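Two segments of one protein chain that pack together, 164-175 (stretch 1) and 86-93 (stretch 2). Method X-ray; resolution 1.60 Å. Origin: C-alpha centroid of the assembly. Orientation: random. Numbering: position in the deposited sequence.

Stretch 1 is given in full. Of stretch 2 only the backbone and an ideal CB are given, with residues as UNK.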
ATOM      1  N   LEU B 164      -8.005  -6.622 -30.907  1.00 30.07           N
ATOM      2  CA  LEU B 164      -7.470  -5.885 -29.771  1.00 24.92           C
ATOM      3  C   LEU B 164      -5.970  -5.634 -29.912  1.00 21.59           C
ATOM      4  O   LEU B 164      -5.297  -6.184 -30.793  1.00 28.19           O
ATOM      5  CB  LEU B 164      -7.763  -6.651 -28.476  1.00 23.44           C
ATOM      6  CG  LEU B 164      -9.240  -7.012 -28.297  1.00 26.31           C
ATOM      7  CD1 LEU B 164      -9.413  -7.819 -27.011  1.00 23.11           C
ATOM      8  CD2 LEU B 164     -10.135  -5.776 -28.267  1.00 25.75           C
ATOM      9  N   GLU B 165      -5.449  -4.804 -28.998  1.00 22.81           N
ATOM     10  CA  GLU B 165      -4.086  -4.274 -29.071  1.00 25.78           C
ATOM     11  C   GLU B 165      -3.058  -5.149 -28.388  1.00 29.17           C
ATOM     12  O   GLU B 165      -2.143  -4.653 -27.713  1.00 25.72           O
ATOM     13  CB  GLU B 165      -4.073  -2.863 -28.475  1.00 34.36           C
ATOM     14  CG  GLU B 165      -4.909  -1.859 -29.239  1.00 49.81           C
ATOM     15  CD  GLU B 165      -4.499  -1.764 -30.700  1.00 65.35           C
ATOM     16  OE1 GLU B 165      -3.282  -1.823 -30.985  1.00 70.76           O
ATOM     17  OE2 GLU B 165      -5.398  -1.652 -31.561  1.00 71.22           O
ATOM     18  N   TRP B 166      -3.137  -6.455 -28.579  1.00 24.71           N
ATOM     19  CA  TRP B 166      -2.170  -7.375 -28.009  1.00 20.02           C
ATOM     20  C   TRP B 166      -0.754  -7.081 -28.473  1.00 26.91           C
ATOM     21  O   TRP B 166      -0.534  -6.723 -29.630  1.00 26.10           O
ATOM     22  CB  TRP B 166      -2.548  -8.799 -28.440  1.00 18.82           C
ATOM     23  CG  TRP B 166      -3.900  -9.224 -28.027  1.00 17.87           C
ATOM     24  CD1 TRP B 166      -5.035  -9.270 -28.804  1.00 21.88           C
ATOM     25  CD2 TRP B 166      -4.280  -9.677 -26.737  1.00 17.50           C
ATOM     26  NE1 TRP B 166      -6.095  -9.723 -28.058  1.00 21.20           N
ATOM     27  CE2 TRP B 166      -5.657  -9.984 -26.784  1.00 20.40           C
ATOM     28  CE3 TRP B 166      -3.588  -9.863 -25.539  1.00 19.16           C
ATOM     29  CZ2 TRP B 166      -6.358 -10.445 -25.666  1.00 18.66           C
ATOM     30  CZ3 TRP B 166      -4.278 -10.325 -24.447  1.00 22.57           C
ATOM     31  CH2 TRP B 166      -5.645 -10.615 -24.516  1.00 20.37           C
ATOM     32  N   ASN B 167       0.215  -7.265 -27.568  1.00 19.56           N
ATOM     33  CA  ASN B 167       1.616  -7.282 -27.993  1.00 24.52           C
ATOM     34  C   ASN B 167       1.913  -8.569 -28.780  1.00 24.47           C
ATOM     35  O   ASN B 167       1.070  -9.458 -28.924  1.00 25.83           O
ATOM     36  CB  ASN B 167       2.555  -7.083 -26.793  1.00 24.68           C
ATOM     37  CG  ASN B 167       2.591  -8.264 -25.816  1.00 26.10           C
ATOM     38  OD1 ASN B 167       2.167  -9.388 -26.114  1.00 23.29           O
ATOM     39  ND2 ASN B 167       3.195  -8.032 -24.665  1.00 30.97           N
ATOM     40  N   ASP B 168       3.136  -8.667 -29.315  1.00 25.14           N
ATOM     41  CA  ASP B 168       3.442  -9.720 -30.271  1.00 23.63           C
ATOM     42  C   ASP B 168       3.342 -11.104 -29.649  1.00 25.69           C
ATOM     43  O   ASP B 168       2.786 -12.034 -30.253  1.00 23.08           O
ATOM     44  CB  ASP B 168       4.845  -9.502 -30.840  1.00 36.51           C
ATOM     45  CG  ASP B 168       4.900  -8.378 -31.859  1.00 44.34           C
ATOM     46  OD1 ASP B 168       3.830  -7.922 -32.320  1.00 39.41           O
ATOM     47  OD2 ASP B 168       6.023  -7.957 -32.205  1.00 57.88           O
ATOM     48  N   PHE B 169       3.944 -11.285 -28.465  1.00 23.12           N
ATOM     49  CA  PHE B 169       3.964 -12.615 -27.841  1.00 29.83           C
ATOM     50  C   PHE B 169       2.566 -13.042 -27.396  1.00 24.22           C
ATOM     51  O   PHE B 169       2.202 -14.223 -27.532  1.00 21.76           O
ATOM     52  CB  PHE B 169       4.958 -12.602 -26.670  1.00 26.93           C
ATOM     53  CG  PHE B 169       5.280 -13.958 -26.092  1.00 35.15           C
ATOM     54  CD1 PHE B 169       5.484 -15.055 -26.911  1.00 40.88           C
ATOM     55  CD2 PHE B 169       5.408 -14.119 -24.718  1.00 35.50           C
ATOM     56  CE1 PHE B 169       5.793 -16.305 -26.373  1.00 37.20           C
ATOM     57  CE2 PHE B 169       5.715 -15.366 -24.176  1.00 33.98           C
ATOM     58  CZ  PHE B 169       5.918 -16.444 -24.997  1.00 40.63           C
ATOM     59  N   SER B 170       1.759 -12.102 -26.875  1.00 22.41           N
ATOM     60  CA  SER B 170       0.407 -12.465 -26.475  1.00 19.82           C
ATOM     61  C   SER B 170      -0.475 -12.680 -27.698  1.00 21.86           C
ATOM     62  O   SER B 170      -1.294 -13.611 -27.728  1.00 21.79           O
ATOM     63  CB  SER B 170      -0.190 -11.425 -25.535  1.00 21.03           C
ATOM     64  OG  SER B 170      -0.322 -10.173 -26.148  1.00 22.90           O
ATOM     65  N   LYS B 171      -0.294 -11.861 -28.742  1.00 18.65           N
ATOM     66  CA  LYS B 171      -1.092 -12.060 -29.956  1.00 23.12           C
ATOM     67  C   LYS B 171      -0.858 -13.449 -30.536  1.00 25.17           C
ATOM     68  O   LYS B 171      -1.803 -14.106 -30.992  1.00 22.77           O
ATOM     69  CB  LYS B 171      -0.772 -10.996 -31.002  1.00 25.92           C
ATOM     70  CG  LYS B 171      -1.602 -11.062 -32.287  1.00 26.24           C
ATOM     71  CD  LYS B 171      -3.070 -10.822 -32.000  1.00 33.46           C
ATOM     72  CE  LYS B 171      -3.887 -10.758 -33.288  1.00 50.67           C
ATOM     73  NZ  LYS B 171      -3.502  -9.583 -34.126  1.00 56.03           N
ATOM     74  N   GLU B 172       0.391 -13.929 -30.510  1.00 21.44           N
ATOM     75  CA  GLU B 172       0.665 -15.250 -31.068  1.00 25.62           C
ATOM     76  C   GLU B 172      -0.066 -16.338 -30.294  1.00 20.51           C
ATOM     77  O   GLU B 172      -0.516 -17.336 -30.888  1.00 22.43           O
ATOM     78  CB  GLU B 172       2.167 -15.517 -31.066  1.00 24.60           C
ATOM     79  CG  GLU B 172       2.594 -16.741 -31.842  1.00 33.64           C
ATOM     80  CD  GLU B 172       2.462 -16.537 -33.329  1.00 46.95           C
ATOM     81  OE1 GLU B 172       2.336 -15.367 -33.775  1.00 44.45           O
ATOM     82  OE2 GLU B 172       2.495 -17.555 -34.051  1.00 44.60           O
ATOM     83  N   ALA B 173      -0.178 -16.184 -28.965  1.00 20.54           N
ATOM     84  CA  ALA B 173      -0.932 -17.139 -28.158  1.00 21.63           C
ATOM     85  C   ALA B 173      -2.425 -17.035 -28.431  1.00 20.19           C
ATOM     86  O   ALA B 173      -3.128 -18.063 -28.457  1.00 23.16           O
ATOM     87  CB  ALA B 173      -0.644 -16.932 -26.670  1.00 23.47           C
ATOM     88  N   ILE B 174      -2.928 -15.815 -28.645  1.00 20.56           N
ATOM     89  CA  ILE B 174      -4.344 -15.625 -28.966  1.00 20.39           C
ATOM     90  C   ILE B 174      -4.674 -16.285 -30.307  1.00 22.22           C
ATOM     91  O   ILE B 174      -5.634 -17.056 -30.410  1.00 24.52           O
ATOM     92  CB  ILE B 174      -4.701 -14.125 -28.972  1.00 22.57           C
ATOM     93  CG1 ILE B 174      -4.573 -13.494 -27.581  1.00 26.42           C
ATOM     94  CG2 ILE B 174      -6.135 -13.893 -29.502  1.00 25.63           C
ATOM     95  CD1 ILE B 174      -5.441 -14.132 -26.510  1.00 24.73           C
ATOM     96  N   ILE B 175      -3.883 -16.004 -31.353  1.00 19.70           N
ATOM     97  CA  ILE B 175      -4.127 -16.630 -32.653  1.00 19.07           C
ATOM     98  C   ILE B 175      -4.072 -18.144 -32.515  1.00 23.17           C
ATOM     99  O   ILE B 175      -4.911 -18.873 -33.068  1.00 24.82           O
ATOM    100  CB  ILE B 175      -3.106 -16.141 -33.694  1.00 22.57           C
ATOM    101  CG1 ILE B 175      -3.313 -14.672 -34.038  1.00 36.11           C
ATOM    102  CG2 ILE B 175      -3.270 -16.927 -34.998  1.00 31.76           C
ATOM    103  CD1 ILE B 175      -2.172 -14.046 -34.835  1.00 52.68           C
ATOM    104  N   UNK B  86      -0.577  -7.625 -17.110  1.00 19.42           N
ATOM    105  CA  UNK B  86       0.309  -7.805 -18.257  1.00 22.55           C
ATOM    106  C   UNK B  86      -0.412  -8.579 -19.361  1.00 19.10           C
ATOM    107  O   UNK B  86      -1.230  -9.466 -19.082  1.00 21.30           O
ATOM    108  CB  UNK B  86       1.589  -8.532 -17.841  1.00 22.55           C
ATOM    109  N   UNK B  87      -0.105  -8.245 -20.620  1.00 18.82           N
ATOM    110  CA  UNK B  87      -0.725  -8.964 -21.736  1.00 19.66           C
ATOM    111  C   UNK B  87      -0.548 -10.469 -21.618  1.00 27.09           C
ATOM    112  O   UNK B  87      -1.460 -11.237 -21.934  1.00 20.80           O
ATOM    113  CB  UNK B  87      -0.139  -8.482 -23.064  1.00 19.66           C
ATOM    114  N   UNK B  88       0.632 -10.906 -21.197  1.00 21.71           N
ATOM    115  CA  UNK B  88       0.928 -12.330 -21.173  1.00 21.17           C
ATOM    116  C   UNK B  88       0.089 -13.078 -20.143  1.00 23.37           C
ATOM    117  O   UNK B  88      -0.014 -14.307 -20.232  1.00 22.32           O
ATOM    118  CB  UNK B  88       2.415 -12.548 -20.887  1.00 21.17           C
ATOM    119  N   UNK B  89      -0.539 -12.380 -19.189  1.00 21.25           N
ATOM    120  CA  UNK B  89      -1.339 -13.074 -18.179  1.00 21.31           C
ATOM    121  C   UNK B  89      -2.533 -13.778 -18.802  1.00 22.67           C
ATOM    122  O   UNK B  89      -2.960 -14.837 -18.319  1.00 20.27           O
ATOM    123  CB  UNK B  89      -1.816 -12.090 -17.109  1.00 21.31           C
ATOM    124  N   UNK B  90      -3.048 -13.255 -19.916  1.00 22.30           N
ATOM    125  CA  UNK B  90      -4.292 -13.788 -20.453  1.00 21.65           C
ATOM    126  C   UNK B  90      -4.106 -15.105 -21.185  1.00 23.06           C
ATOM    127  O   UNK B  90      -4.963 -15.983 -21.084  1.00 22.03           O
ATOM    128  CB  UNK B  90      -4.929 -12.766 -21.397  1.00 21.65           C
ATOM    129  N   UNK B  91      -3.032 -15.261 -21.952  1.00 22.31           N
ATOM    130  CA  UNK B  91      -2.935 -16.464 -22.755  1.00 30.49           C
ATOM    131  C   UNK B  91      -1.551 -17.085 -22.862  1.00 35.13           C
ATOM    132  O   UNK B  91      -1.426 -18.096 -23.558  1.00 29.88           O
ATOM    133  CB  UNK B  91      -3.440 -16.153 -24.165  1.00 30.49           C
ATOM    134  N   UNK B  92      -0.528 -16.558 -22.186  1.00 25.85           N
ATOM    135  CA  UNK B  92       0.798 -17.159 -22.258  1.00 25.02           C
ATOM    136  C   UNK B  92       1.177 -17.991 -21.039  1.00 23.09           C
ATOM    137  O   UNK B  92       2.237 -18.641 -21.063  1.00 23.92           O
ATOM    138  CB  UNK B  92       1.842 -16.057 -22.454  1.00 25.02           C
ATOM    139  N   UNK B  93       0.379 -17.969 -19.976  1.00 21.58           N
ATOM    140  CA  UNK B  93       0.766 -18.634 -18.743  1.00 24.84           C
ATOM    141  C   UNK B  93       0.074 -19.986 -18.601  1.00 27.39           C
ATOM    142  O   UNK B  93      -0.989 -20.244 -19.178  1.00 25.34           O
ATOM    143  CB  UNK B  93       0.442 -17.747 -17.540  1.00 24.84           C
TER

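Position 86 has an ideal CB with no atom of stretch 1 within 5.5 Å, and its CA-to-CB bond runs sideways. Stretch 1 therefore sets no preference here; the residue is Asp 86, whose carboxylate bonds outside this contact.

At position 87 the CB points toward stretch 1, 3.5 Å from Ser 170 OG and 3.7 Å from Asn 167 ND2. Beyond it lie the backbone N of Asn 167, a free donor, and the carbonyl O of Glu 165. A side chain of moderate length carrying an acceptor would suit, such as Asn, Gln, Asp or His. The residue is His 87, with chi1 m. Its ND1 accepts from Asn 167 N at 3.0 Å with an N-H...acceptor angle of 152°; since ND1 accepts, it carries no proton in this bond. Asn 167 N and Glu 165 O both lie at the ring edge, the latter 3.2 Å from His 87 CE1. Asn 167 also caps the helix of stretch 1, its OD1 accepting from Ser 170 N at 2.8 Å, so the imidazole docks where that helix begins.

Position 88 points sideways, its CB 5.1 Å from Phe 169 CD2. Small or polar side chains would fit without being demanded. It is Ser 88, whose backbone N and Asn 167 ND2 both donate weakly to water 1, at 3.4 and 3.3 Å.

Position 89 points away, with nothing of stretch 1 within 5.5 Å of its ideal CB, so stretch 1 sets no preference; it is Ala 89.

Position 90 points toward stretch 1, with CB 3.9 Å from Trp 166 CH2. An aromatic or a broad aliphatic group could pack against the edge of the indole. Tyr 90 packs in an offset edge-to-face pair, the edge of Trp 166 toward the tyrosine face, with planes at 86° and the centroids of the six-membered ring of Trp 166 and the Tyr 90 ring 5.5 Å apart; Trp 166 CZ3 comes within 3.6 Å of Tyr 90 CD2.

At position 91 the CB is already 3.8 Å from Ala 173 CB and 3.7 Å from Ile 174 CD1. This close apolar surface favours a small side chain. Ala 91 makes both contacts with its methyl group.

Position 92 also points toward stretch 1, its CB 4.3 Å from Phe 169 CE2, with the carbonyl O of Phe 169 farther in. A side chain with a donor two bonds beyond CB or farther, such as Asn or Gln, could reach it; an apolar group against the ring would also be reasonable. Asn 92 ND2 donates to Phe 169 O at 3.3 Å (N-H...acceptor angle 165°) and itself lies over one face of the Phe 169 ring, 3.6 Å from CE2, while Asn 92 OD1 lies 3.3 Å from Ser 170 CA.

Position 93 has no atom of stretch 1 within 5.5 Å of its ideal CB, so many side chains would do; Met 93 makes no contact with stretch 1.

Stretch 2, residues 86-93: DHSAYANM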
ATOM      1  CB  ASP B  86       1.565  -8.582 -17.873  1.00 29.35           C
ATOM      2  CG  ASP B  86       2.515  -7.774 -17.013  1.00 44.01           C
ATOM      3  OD1 ASP B  86       2.534  -6.525 -17.151  1.00 42.13           O
ATOM      4  OD2 ASP B  86       3.246  -8.395 -16.211  1.00 49.03           O
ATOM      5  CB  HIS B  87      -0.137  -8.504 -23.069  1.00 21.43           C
ATOM      6  CG  HIS B  87      -0.555  -7.123 -23.461  1.00 21.52           C
ATOM      7  ND1 HIS B  87      -0.473  -6.677 -24.757  1.00 19.50           N
ATOM      8  CD2 HIS B  87      -1.065  -6.100 -22.735  1.00 27.21           C
ATOM      9  CE1 HIS B  87      -0.916  -5.432 -24.816  1.00 25.62           C
ATOM     10  NE2 HIS B  87      -1.300  -5.069 -23.606  1.00 22.00           N
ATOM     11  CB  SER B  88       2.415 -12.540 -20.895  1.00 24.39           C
ATOM     12  OG  SER B  88       2.831 -11.750 -19.781  1.00 34.00           O
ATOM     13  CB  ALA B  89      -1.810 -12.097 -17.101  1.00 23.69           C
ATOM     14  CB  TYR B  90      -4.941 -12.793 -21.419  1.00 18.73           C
ATOM     15  CG  TYR B  90      -5.461 -11.526 -20.806  1.00 20.44           C
ATOM     16  CD1 TYR B  90      -6.721 -11.485 -20.205  1.00 19.44           C
ATOM     17  CD2 TYR B  90      -4.729 -10.361 -20.853  1.00 17.48           C
ATOM     18  CE1 TYR B  90      -7.223 -10.311 -19.665  1.00 19.99           C
ATOM     19  CE2 TYR B  90      -5.215  -9.186 -20.283  1.00 17.87           C
ATOM     20  CZ  TYR B  90      -6.469  -9.168 -19.713  1.00 18.89           C
ATOM     21  OH  TYR B  90      -6.995  -8.041 -19.178  1.00 24.83           O
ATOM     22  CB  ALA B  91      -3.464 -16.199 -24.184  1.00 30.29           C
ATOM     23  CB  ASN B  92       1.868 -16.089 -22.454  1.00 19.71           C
ATOM     24  CG  ASN B  92       1.755 -15.389 -23.786  1.00 27.42           C
ATOM     25  OD1 ASN B  92       1.206 -14.308 -23.888  1.00 28.55           O
ATOM     26  ND2 ASN B  92       2.272 -16.032 -24.823  1.00 24.51           N
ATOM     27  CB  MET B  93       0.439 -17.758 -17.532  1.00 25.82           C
ATOM     28  CG  MET B  93       0.981 -16.359 -17.650  1.00 26.89           C
ATOM     29  SD  MET B  93       2.791 -16.290 -17.623  1.00 27.06           S
ATOM     30  CE  MET B  93       3.137 -16.633 -15.897  1.00 32.33           C
TER
HETATM   31  O   HOH W   1       3.220  -8.782 -21.488  1.00 29.21           O
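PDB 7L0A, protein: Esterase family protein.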